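Local coordinates for short-chain dehydrogenase/reductase SDR (Burkholderia phymatum, PDB 5IG2), which probably oxidises or reduces alcohol and carbonyl substrates with a nicotinamide coenzyme, as its short-chain dehydrogenase family does, and binds NAD, at residues Ala99-Gly104 against Gly120-Gly125; Asn148-Ala153 against Ala170-Thr175. One frame throughout, in Å; residues are numbered along the deposited sequence.

Interaction 1: Ala99-Gly104 against Gly120-Gly125. With NAD (nicotinamide-adenine-dinucleotide), chain F.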
ATOM      1  N   ALA B  99      33.719 -35.467 -19.131  1.00 12.59           N
ATOM      2  CA  ALA B  99      34.411 -34.231 -19.488  1.00 12.00           C
ATOM      3  C   ALA B  99      34.560 -34.118 -20.997  1.00 11.88           C
ATOM      4  O   ALA B  99      34.796 -35.110 -21.694  1.00 13.45           O
ATOM      5  CB  ALA B  99      35.794 -34.168 -18.829  1.00 11.94           C
ATOM      6  N   GLY B 100      34.409 -32.897 -21.502  1.00 11.47           N
ATOM      7  CA  GLY B 100      34.568 -32.667 -22.924  1.00  8.49           C
ATOM      8  C   GLY B 100      34.739 -31.196 -23.207  1.00 13.56           C
ATOM      9  O   GLY B 100      34.382 -30.338 -22.391  1.00 14.50           O
ATOM     10  N   VAL B 101      35.329 -30.909 -24.371  1.00 12.65           N
ATOM     11  CA  VAL B 101      35.539 -29.553 -24.855  1.00 13.06           C
ATOM     12  C   VAL B 101      35.172 -29.525 -26.334  1.00 13.72           C
ATOM     13  O   VAL B 101      34.847 -30.554 -26.934  1.00 14.37           O
ATOM     14  CB  VAL B 101      36.993 -29.062 -24.642  1.00 11.62           C
ATOM     15  CG1 VAL B 101      37.354 -29.045 -23.176  1.00 11.40           C
ATOM     16  CG2 VAL B 101      37.987 -29.937 -25.427  1.00 12.17           C
ATOM     17  N   GLY B 102      35.247 -28.343 -26.932  1.00 14.37           N
ATOM     18  CA  GLY B 102      34.941 -28.220 -28.346  1.00 16.15           C
ATOM     19  C   GLY B 102      35.620 -27.026 -28.974  1.00 18.30           C
ATOM     20  O   GLY B 102      36.102 -26.119 -28.288  1.00 19.84           O
ATOM     21  N   ALA B 103      35.652 -27.045 -30.302  1.00 17.79           N
ATOM     22  CA  ALA B 103      36.104 -25.928 -31.115  1.00 17.24           C
ATOM     23  C   ALA B 103      35.392 -26.029 -32.451  1.00 17.95           C
ATOM     24  O   ALA B 103      35.011 -27.120 -32.875  1.00 23.28           O
ATOM     25  CB  ALA B 103      37.623 -25.946 -31.310  1.00 20.02           C
ATOM     26  N   GLY B 104      35.207 -24.894 -33.115  1.00 16.76           N
ATOM     27  CA  GLY B 104      34.466 -24.871 -34.361  1.00 16.48           C
ATOM     28  C   GLY B 104      35.165 -24.043 -35.423  1.00 17.35           C
ATOM     29  O   GLY B 104      36.250 -23.498 -35.202  1.00 17.50           O
ATOM     30  N   GLY B 120      42.435 -34.775 -27.055  1.00 15.41           N
ATOM     31  CA  GLY B 120      43.010 -35.148 -25.774  1.00 13.62           C
ATOM     32  C   GLY B 120      41.960 -35.292 -24.689  1.00 15.65           C
ATOM     33  O   GLY B 120      42.012 -36.220 -23.879  1.00 16.62           O
ATOM     34  N   VAL B 121      40.989 -34.382 -24.656  1.00 13.31           N
ATOM     35  CA  VAL B 121      39.938 -34.490 -23.650  1.00 12.09           C
ATOM     36  C   VAL B 121      38.878 -35.488 -24.088  1.00 12.30           C
ATOM     37  O   VAL B 121      38.541 -36.423 -23.348  1.00 12.70           O
ATOM     38  CB  VAL B 121      39.308 -33.114 -23.363  1.00 12.58           C
ATOM     39  CG1 VAL B 121      38.261 -33.244 -22.242  1.00 10.78           C
ATOM     40  CG2 VAL B 121      40.397 -32.075 -23.031  1.00 10.10           C
ATOM     41  N   ASN B 122      38.338 -35.294 -25.295  1.00 12.76           N
ATOM     42  CA  ASN B 122      37.124 -35.989 -25.713  1.00 12.42           C
ATOM     43  C   ASN B 122      37.370 -37.449 -26.053  1.00 13.15           C
ATOM     44  O   ASN B 122      36.478 -38.281 -25.856  1.00 14.64           O
ATOM     45  CB  ASN B 122      36.506 -35.294 -26.929  1.00 13.53           C
ATOM     46  CG  ASN B 122      35.942 -33.927 -26.602  1.00 13.92           C
ATOM     47  OD1 ASN B 122      36.183 -33.386 -25.525  1.00 12.07           O
ATOM     48  ND2 ASN B 122      35.168 -33.361 -27.538  1.00 12.63           N
ATOM     49  N   VAL B 123      38.547 -37.784 -26.574  1.00 12.07           N
ATOM     50  CA  VAL B 123      38.843 -39.171 -26.909  1.00 14.33           C
ATOM     51  C   VAL B 123      39.782 -39.777 -25.869  1.00 17.04           C
ATOM     52  O   VAL B 123      39.442 -40.776 -25.223  1.00 15.66           O
ATOM     53  CB  VAL B 123      39.432 -39.285 -28.323  1.00 12.61           C
ATOM     54  CG1 VAL B 123      39.845 -40.740 -28.603  1.00 13.96           C
ATOM     55  CG2 VAL B 123      38.411 -38.780 -29.348  1.00 10.52           C
ATOM     56  N   MET B 124      40.965 -39.183 -25.695  1.00 13.63           N
ATOM     57  CA  MET B 124      41.946 -39.761 -24.784  1.00 15.51           C
ATOM     58  C   MET B 124      41.438 -39.796 -23.346  1.00 15.21           C
ATOM     59  O   MET B 124      41.749 -40.732 -22.598  1.00 17.35           O
ATOM     60  CB  MET B 124      43.261 -38.992 -24.878  1.00 18.64           C
ATOM     61  CG  MET B 124      43.914 -39.135 -26.243  1.00 27.58           C
ATOM     62  SD  MET B 124      44.068 -40.878 -26.760  1.00 33.44           S
ATOM     63  CE  MET B 124      44.164 -40.684 -28.544  1.00 34.05           C
ATOM     64  N   GLY B 125      40.669 -38.786 -22.928  1.00 15.76           N
ATOM     65  CA  GLY B 125      40.104 -38.823 -21.584  1.00 12.31           C
ATOM     66  C   GLY B 125      39.205 -40.031 -21.382  1.00 14.69           C
ATOM     67  O   GLY B 125      39.284 -40.718 -20.362  1.00 14.45           O
TER
HETATM   68  PA  NAD F 301      30.379 -28.104 -19.288  1.00 13.13           P
HETATM   69  O1A NAD F 301      31.361 -27.113 -19.777  1.00 13.39           O
HETATM   70  O2A NAD F 301      29.242 -27.488 -18.458  1.00 12.48           O
HETATM   71  O5B NAD F 301      31.034 -29.292 -18.454  1.00 14.29           O
HETATM   72  C5B NAD F 301      32.201 -29.981 -18.940  1.00 11.74           C
HETATM   73  C4B NAD F 301      33.215 -29.965 -17.829  1.00  8.74           C
HETATM   74  O4B NAD F 301      34.399 -30.676 -18.254  1.00 14.11           O
HETATM   75  C3B NAD F 301      33.678 -28.570 -17.371  1.00 13.20           C
HETATM   76  O3B NAD F 301      33.477 -28.388 -15.974  1.00 12.03           O
HETATM   77  C2B NAD F 301      35.176 -28.554 -17.715  1.00 14.67           C
HETATM   78  O2B NAD F 301      35.947 -27.834 -16.761  1.00 14.54           O
HETATM   79  C1B NAD F 301      35.508 -30.038 -17.662  1.00 12.91           C
HETATM   80  N9A NAD F 301      36.715 -30.410 -18.389  1.00 11.50           N
HETATM   81  C8A NAD F 301      37.142 -29.929 -19.599  1.00 12.09           C
HETATM   82  N7A NAD F 301      38.328 -30.358 -19.957  1.00 14.41           N
HETATM   83  C5A NAD F 301      38.707 -31.185 -18.910  1.00 12.36           C
HETATM   84  C6A NAD F 301      39.870 -31.939 -18.672  1.00 14.18           C
HETATM   85  N6A NAD F 301      40.947 -31.912 -19.463  1.00 15.25           N
HETATM   86  N1A NAD F 301      39.913 -32.691 -17.549  1.00 13.34           N
HETATM   87  C2A NAD F 301      38.864 -32.666 -16.718  1.00 13.72           C
HETATM   88  N3A NAD F 301      37.724 -31.972 -16.823  1.00 13.17           N
HETATM   89  C4A NAD F 301      37.712 -31.242 -17.946  1.00 11.34           C
HETATM   90  O3  NAD F 301      29.747 -28.881 -20.522  1.00 12.47           O
HETATM   91  PN  NAD F 301      28.791 -30.159 -20.607  1.00 12.45           P
HETATM   92  O1N NAD F 301      28.268 -30.496 -19.259  1.00 10.03           O
HETATM   93  O2N NAD F 301      27.835 -29.900 -21.706  1.00 12.27           O
HETATM   94  O5D NAD F 301      29.855 -31.243 -21.086  1.00 11.30           O
HETATM   95  C5D NAD F 301      29.768 -32.621 -20.664  1.00  8.90           C
HETATM   96  C4D NAD F 301      29.837 -33.493 -21.894  1.00 11.13           C
HETATM   97  O4D NAD F 301      28.605 -33.398 -22.648  1.00 12.40           O
HETATM   98  C3D NAD F 301      30.968 -33.164 -22.877  1.00 11.50           C
HETATM   99  O3D NAD F 301      31.589 -34.369 -23.307  1.00 12.02           O
HETATM  100  C2D NAD F 301      30.224 -32.519 -24.048  1.00 10.87           C
HETATM  101  O2D NAD F 301      30.945 -32.693 -25.261  1.00 10.46           O
HETATM  102  C1D NAD F 301      28.938 -33.330 -24.006  1.00 11.72           C
HETATM  103  N1N NAD F 301      27.731 -32.759 -24.775  1.00 13.12           N
HETATM  104  C2N NAD F 301      27.248 -31.553 -24.423  1.00 11.09           C
HETATM  105  C3N NAD F 301      26.140 -31.035 -25.068  1.00 10.77           C
HETATM  106  C7N NAD F 301      25.450 -29.779 -24.635  1.00 11.17           C
HETATM  107  O7N NAD F 301      24.694 -29.198 -25.429  1.00 11.71           O
HETATM  108  N7N NAD F 301      25.765 -29.271 -23.455  1.00 12.35           N
HETATM  109  C4N NAD F 301      25.541 -31.789 -26.070  1.00 12.65           C
HETATM  110  C5N NAD F 301      26.050 -33.034 -26.399  1.00 15.31           C
HETATM  111  C6N NAD F 301      27.158 -33.505 -25.741  1.00 14.82           C
HETATM  112  O   HOH W   1      36.638 -37.225 -21.445  1.00 13.86           O
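The carboxamide of Asn122 sets its polar edge against the backbone of Val101 and grips it twice. OD1 receives the Val101 N-H on a lone pair in the carbonyl plane, with N and OD1 2.9 Å apart and the bond nearly straight at 163°. Asn122 ND2 donates an N-H to Val101 O, also at 2.9 Å, and this acceptor stays close to the amide plane. Gly100 CA lies on one side of that plane, 3.1 Å from Asn122 OD1, and Val101 CG2 on the other. ND2 also hydrogen-bonds Ser167 OG, a further hold on the rotation of the amide. The second flat group is the adenine of NAD. Ala99 CB sits over one face, 3.5 Å from NAD N3A. Val121 CG1, anti to its backbone N (chi1 -177°), reaches the same face near N7A. Val101 CG1 meets the N7A/C8A edge, while Val121 CG2 comes up to the exocyclic N6A at 3.6 Å. Between the two valines, CG2 of Val101 packs on CB of Val121 at 4.0 Å. A water donates to both Ala99 O and Val121 O, tying the loop to a wider pi-type turn of the helix. Ala99 and Gly100 end the Asn-Asn-Ala-Gly motif of classical short-chain dehydrogenases, and Asn122 probably matches the conserved asparagine of their catalytic tetrad. The loop leaves strand 94-97, touches helix 112-140 through Ala99, Gly100 and Val101, then moves away; Asn122 turns to helix 162-185, touching Tyr164 and Lys168, while Val123 and Met124 pack on Phe119 and Trp115 of the second subunit.

Interaction 2: Asn148-Ala153 against Ala170-Thr175. With NAD (nicotinamide-adenine-dinucleotide), chain F; ACT (acetate ion), chain G.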
ATOM      1  N   ASN B 148      29.864 -43.351 -21.282  1.00 11.60           N
ATOM      2  CA  ASN B 148      30.650 -42.384 -22.038  1.00 10.21           C
ATOM      3  C   ASN B 148      29.720 -41.360 -22.669  1.00 13.29           C
ATOM      4  O   ASN B 148      28.759 -41.730 -23.355  1.00 12.04           O
ATOM      5  CB  ASN B 148      31.480 -43.080 -23.123  1.00 12.38           C
ATOM      6  CG  ASN B 148      32.517 -44.014 -22.544  1.00 13.94           C
ATOM      7  OD1 ASN B 148      32.941 -43.854 -21.391  1.00 12.86           O
ATOM      8  ND2 ASN B 148      32.934 -44.998 -23.334  1.00 13.62           N
ATOM      9  N   THR B 149      30.005 -40.077 -22.448  1.00 12.97           N
ATOM     10  CA  THR B 149      29.220 -39.010 -23.064  1.00 10.03           C
ATOM     11  C   THR B 149      29.767 -38.723 -24.454  1.00 11.66           C
ATOM     12  O   THR B 149      30.884 -38.214 -24.598  1.00 11.17           O
ATOM     13  CB  THR B 149      29.237 -37.733 -22.233  1.00 12.78           C
ATOM     14  OG1 THR B 149      28.843 -38.028 -20.890  1.00 12.80           O
ATOM     15  CG2 THR B 149      28.267 -36.717 -22.856  1.00 11.08           C
ATOM     16  N   ALA B 150      28.990 -39.057 -25.479  1.00 11.56           N
ATOM     17  CA  ALA B 150      29.326 -38.593 -26.820  1.00 13.69           C
ATOM     18  C   ALA B 150      28.484 -37.349 -27.093  1.00 13.96           C
ATOM     19  O   ALA B 150      28.646 -36.329 -26.413  1.00 12.67           O
ATOM     20  CB  ALA B 150      29.094 -39.694 -27.868  1.00  9.67           C
ATOM     21  N   SER B 151      27.552 -37.441 -28.041  1.00  9.35           N
ATOM     22  CA  SER B 151      26.741 -36.314 -28.486  1.00  9.89           C
ATOM     23  C   SER B 151      25.948 -36.779 -29.689  1.00 12.32           C
ATOM     24  O   SER B 151      26.318 -37.786 -30.298  1.00 11.97           O
ATOM     25  CB  SER B 151      27.612 -35.112 -28.877  1.00 10.75           C
ATOM     26  OG  SER B 151      26.842 -34.120 -29.532  1.00 12.83           O
ATOM     27  N   VAL B 152      24.882 -36.067 -30.065  1.00 12.09           N
ATOM     28  CA  VAL B 152      24.332 -36.277 -31.403  1.00 13.61           C
ATOM     29  C   VAL B 152      25.367 -35.931 -32.470  1.00 13.37           C
ATOM     30  O   VAL B 152      25.265 -36.412 -33.606  1.00 13.17           O
ATOM     31  CB  VAL B 152      23.028 -35.475 -31.621  1.00 14.42           C
ATOM     32  CG1 VAL B 152      21.975 -35.892 -30.601  1.00 18.79           C
ATOM     33  CG2 VAL B 152      23.288 -33.967 -31.575  1.00 12.84           C
ATOM     34  N   ALA B 153      26.380 -35.118 -32.132  1.00 10.92           N
ATOM     35  CA  ALA B 153      27.490 -34.873 -33.054  1.00 10.53           C
ATOM     36  C   ALA B 153      28.362 -36.105 -33.279  1.00 13.98           C
ATOM     37  O   ALA B 153      29.254 -36.061 -34.137  1.00 14.21           O
ATOM     38  CB  ALA B 153      28.376 -33.736 -32.549  1.00 11.82           C
ATOM     39  N   ALA B 170      34.344 -40.938 -32.673  1.00 11.77           N
ATOM     40  CA  ALA B 170      35.302 -41.852 -32.057  1.00 12.75           C
ATOM     41  C   ALA B 170      34.755 -42.418 -30.744  1.00 13.63           C
ATOM     42  O   ALA B 170      34.855 -43.629 -30.494  1.00 11.47           O
ATOM     43  CB  ALA B 170      36.635 -41.130 -31.844  1.00  9.15           C
ATOM     44  N   VAL B 171      34.158 -41.563 -29.899  1.00 12.80           N
ATOM     45  CA  VAL B 171      33.569 -42.040 -28.645  1.00 12.80           C
ATOM     46  C   VAL B 171      32.437 -43.024 -28.928  1.00 13.76           C
ATOM     47  O   VAL B 171      32.321 -44.068 -28.271  1.00 12.95           O
ATOM     48  CB  VAL B 171      33.086 -40.855 -27.785  1.00 11.02           C
ATOM     49  CG1 VAL B 171      32.333 -41.349 -26.510  1.00 10.75           C
ATOM     50  CG2 VAL B 171      34.255 -39.960 -27.404  1.00  8.52           C
ATOM     51  N   VAL B 172      31.593 -42.714 -29.917  1.00  8.92           N
ATOM     52  CA  VAL B 172      30.489 -43.614 -30.258  1.00 11.63           C
ATOM     53  C   VAL B 172      31.014 -45.013 -30.571  1.00 14.07           C
ATOM     54  O   VAL B 172      30.592 -46.008 -29.965  1.00 14.54           O
ATOM     55  CB  VAL B 172      29.667 -43.054 -31.432  1.00  9.43           C
ATOM     56  CG1 VAL B 172      28.749 -44.137 -31.973  1.00  9.34           C
ATOM     57  CG2 VAL B 172      28.831 -41.838 -30.988  1.00 10.02           C
ATOM     58  N   SER B 173      31.956 -45.112 -31.514  1.00 12.22           N
ATOM     59  CA  SER B 173      32.399 -46.431 -31.957  1.00 11.84           C
ATOM     60  C   SER B 173      33.241 -47.133 -30.898  1.00 13.92           C
ATOM     61  O   SER B 173      33.159 -48.363 -30.757  1.00 14.43           O
ATOM     62  CB  SER B 173      33.184 -46.326 -33.256  1.00 11.71           C
ATOM     63  OG  SER B 173      33.603 -47.616 -33.649  1.00 14.83           O
ATOM     64  N   LEU B 174      34.077 -46.392 -30.157  1.00 12.18           N
ATOM     65  CA  LEU B 174      34.847 -47.064 -29.116  1.00 14.94           C
ATOM     66  C   LEU B 174      33.914 -47.639 -28.064  1.00 11.65           C
ATOM     67  O   LEU B 174      34.162 -48.727 -27.538  1.00 15.40           O
ATOM     68  CB  LEU B 174      35.884 -46.127 -28.483  1.00 13.90           C
ATOM     69  CG  LEU B 174      35.550 -45.087 -27.416  1.00 13.65           C
ATOM     70  CD1 LEU B 174      35.422 -45.691 -26.018  1.00 10.77           C
ATOM     71  CD2 LEU B 174      36.630 -44.018 -27.398  1.00 14.56           C
ATOM     72  N   THR B 175      32.810 -46.942 -27.779  1.00  9.58           N
ATOM     73  CA  THR B 175      31.882 -47.428 -26.768  1.00 10.32           C
ATOM     74  C   THR B 175      31.069 -48.601 -27.302  1.00 13.36           C
ATOM     75  O   THR B 175      30.805 -49.562 -26.571  1.00 12.49           O
ATOM     76  CB  THR B 175      30.974 -46.281 -26.297  1.00 15.89           C
ATOM     77  OG1 THR B 175      31.782 -45.149 -25.915  1.00 14.06           O
ATOM     78  CG2 THR B 175      30.091 -46.715 -25.091  1.00 11.45           C
TER
HETATM   79  PA  NAD F 301      30.379 -28.104 -19.288  1.00 13.13           P
HETATM   80  O1A NAD F 301      31.361 -27.113 -19.777  1.00 13.39           O
HETATM   81  O2A NAD F 301      29.242 -27.488 -18.458  1.00 12.48           O
HETATM   82  O5B NAD F 301      31.034 -29.292 -18.454  1.00 14.29           O
HETATM   83  C5B NAD F 301      32.201 -29.981 -18.940  1.00 11.74           C
HETATM   84  C4B NAD F 301      33.215 -29.965 -17.829  1.00  8.74           C
HETATM   85  O4B NAD F 301      34.399 -30.676 -18.254  1.00 14.11           O
HETATM   86  C3B NAD F 301      33.678 -28.570 -17.371  1.00 13.20           C
HETATM   87  O3B NAD F 301      33.477 -28.388 -15.974  1.00 12.03           O
HETATM   88  C2B NAD F 301      35.176 -28.554 -17.715  1.00 14.67           C
HETATM   89  O2B NAD F 301      35.947 -27.834 -16.761  1.00 14.54           O
HETATM   90  C1B NAD F 301      35.508 -30.038 -17.662  1.00 12.91           C
HETATM   91  N9A NAD F 301      36.715 -30.410 -18.389  1.00 11.50           N
HETATM   92  C8A NAD F 301      37.142 -29.929 -19.599  1.00 12.09           C
HETATM   93  N7A NAD F 301      38.328 -30.358 -19.957  1.00 14.41           N
HETATM   94  C5A NAD F 301      38.707 -31.185 -18.910  1.00 12.36           C
HETATM   95  C6A NAD F 301      39.870 -31.939 -18.672  1.00 14.18           C
HETATM   96  N6A NAD F 301      40.947 -31.912 -19.463  1.00 15.25           N
HETATM   97  N1A NAD F 301      39.913 -32.691 -17.549  1.00 13.34           N
HETATM   98  C2A NAD F 301      38.864 -32.666 -16.718  1.00 13.72           C
HETATM   99  N3A NAD F 301      37.724 -31.972 -16.823  1.00 13.17           N
HETATM  100  C4A NAD F 301      37.712 -31.242 -17.946  1.00 11.34           C
HETATM  101  O3  NAD F 301      29.747 -28.881 -20.522  1.00 12.47           O
HETATM  102  PN  NAD F 301      28.791 -30.159 -20.607  1.00 12.45           P
HETATM  103  O1N NAD F 301      28.268 -30.496 -19.259  1.00 10.03           O
HETATM  104  O2N NAD F 301      27.835 -29.900 -21.706  1.00 12.27           O
HETATM  105  O5D NAD F 301      29.855 -31.243 -21.086  1.00 11.30           O
HETATM  106  C5D NAD F 301      29.768 -32.621 -20.664  1.00  8.90           C
HETATM  107  C4D NAD F 301      29.837 -33.493 -21.894  1.00 11.13           C
HETATM  108  O4D NAD F 301      28.605 -33.398 -22.648  1.00 12.40           O
HETATM  109  C3D NAD F 301      30.968 -33.164 -22.877  1.00 11.50           C
HETATM  110  O3D NAD F 301      31.589 -34.369 -23.307  1.00 12.02           O
HETATM  111  C2D NAD F 301      30.224 -32.519 -24.048  1.00 10.87           C
HETATM  112  O2D NAD F 301      30.945 -32.693 -25.261  1.00 10.46           O
HETATM  113  C1D NAD F 301      28.938 -33.330 -24.006  1.00 11.72           C
HETATM  114  N1N NAD F 301      27.731 -32.759 -24.775  1.00 13.12           N
HETATM  115  C2N NAD F 301      27.248 -31.553 -24.423  1.00 11.09           C
HETATM  116  C3N NAD F 301      26.140 -31.035 -25.068  1.00 10.77           C
HETATM  117  C7N NAD F 301      25.450 -29.779 -24.635  1.00 11.17           C
HETATM  118  O7N NAD F 301      24.694 -29.198 -25.429  1.00 11.71           O
HETATM  119  N7N NAD F 301      25.765 -29.271 -23.455  1.00 12.35           N
HETATM  120  C4N NAD F 301      25.541 -31.789 -26.070  1.00 12.65           C
HETATM  121  C5N NAD F 301      26.050 -33.034 -26.399  1.00 15.31           C
HETATM  122  C6N NAD F 301      27.158 -33.505 -25.741  1.00 14.82           C
HETATM  123  C   ACT G 302      26.848 -30.685 -28.946  1.00 33.39           C
HETATM  124  O   ACT G 302      25.884 -30.725 -29.751  1.00 34.09           O
HETATM  125  OXT ACT G 302      27.434 -31.772 -28.729  1.00 26.72           O
HETATM  126  CH3 ACT G 302      27.279 -29.422 -28.258  1.00 33.66           C
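Asn148 ND2 bonds to Thr175 OG1 at 2.8 Å, almost perfectly straight (175°) and within the amide plane. Thr175 OG1, anti to its own carbonyl carbon (chi1 -52°), donates its hydroxyl to Val171 O at 2.6 Å. With its hydrogen engaged there, OG1 can act as acceptor for Asn148 ND2; Thr175 N reaches the same Val171 O from the opposite face of its plane. CD1 of Leu174 lies against Asn148 ND2. Beside this polar chain, Val171 CG1 fits between Asn148 CB and Ala150 CB, 3.9 Å from each, and Val172 CG2 touches Ala150 CB at 3.8 Å. One shell further out, Asn97 ND2 holds Asn148 OD1, Asn98 takes Thr149 OG1, and Lys168 NZ bonds to Thr149 O. Thr149 CG2 meets NAD O4D at 3.3 Å. Ser151 OG accepts Ala153 N in an ST turn and donates to acetate OXT at 2.6 Å, an ion that Tyr164 OH also binds; Ser151, Tyr164 and Lys168 fit the Ser-Tyr-Lys pattern of the family's active site. Strand 144-149 and helix 162-185 are the first two elements of a beta-alpha-beta unit, with strand 189-194 next in the sheet and Leu193 packed against Ala150, Val172 and Thr175.

The two interactions, with centres about 11 Å apart, touch directly where helices 112-140 and 162-185 meet: Asn122 O lies 3.2 Å from Val171 CG2, and Val123 CG2 packs 3.9 Å from Ala170 CB. They meet different parts of NAD. Interaction 1 lines the adenine and brings Gly100 CA to 3.5 Å from O3D of the nicotinamide ribose; interaction 2 reaches the nicotinamide ring, with Ser151 OG 3.4 Å from C5N and Ala150 O 3.3 Å from C6N. Lys168 links them, its side chain close to Asn122 and its NZ bonded to Thr149 O. Both also contact the second subunit, so coenzyme pocket and subunit interface share the same two helices.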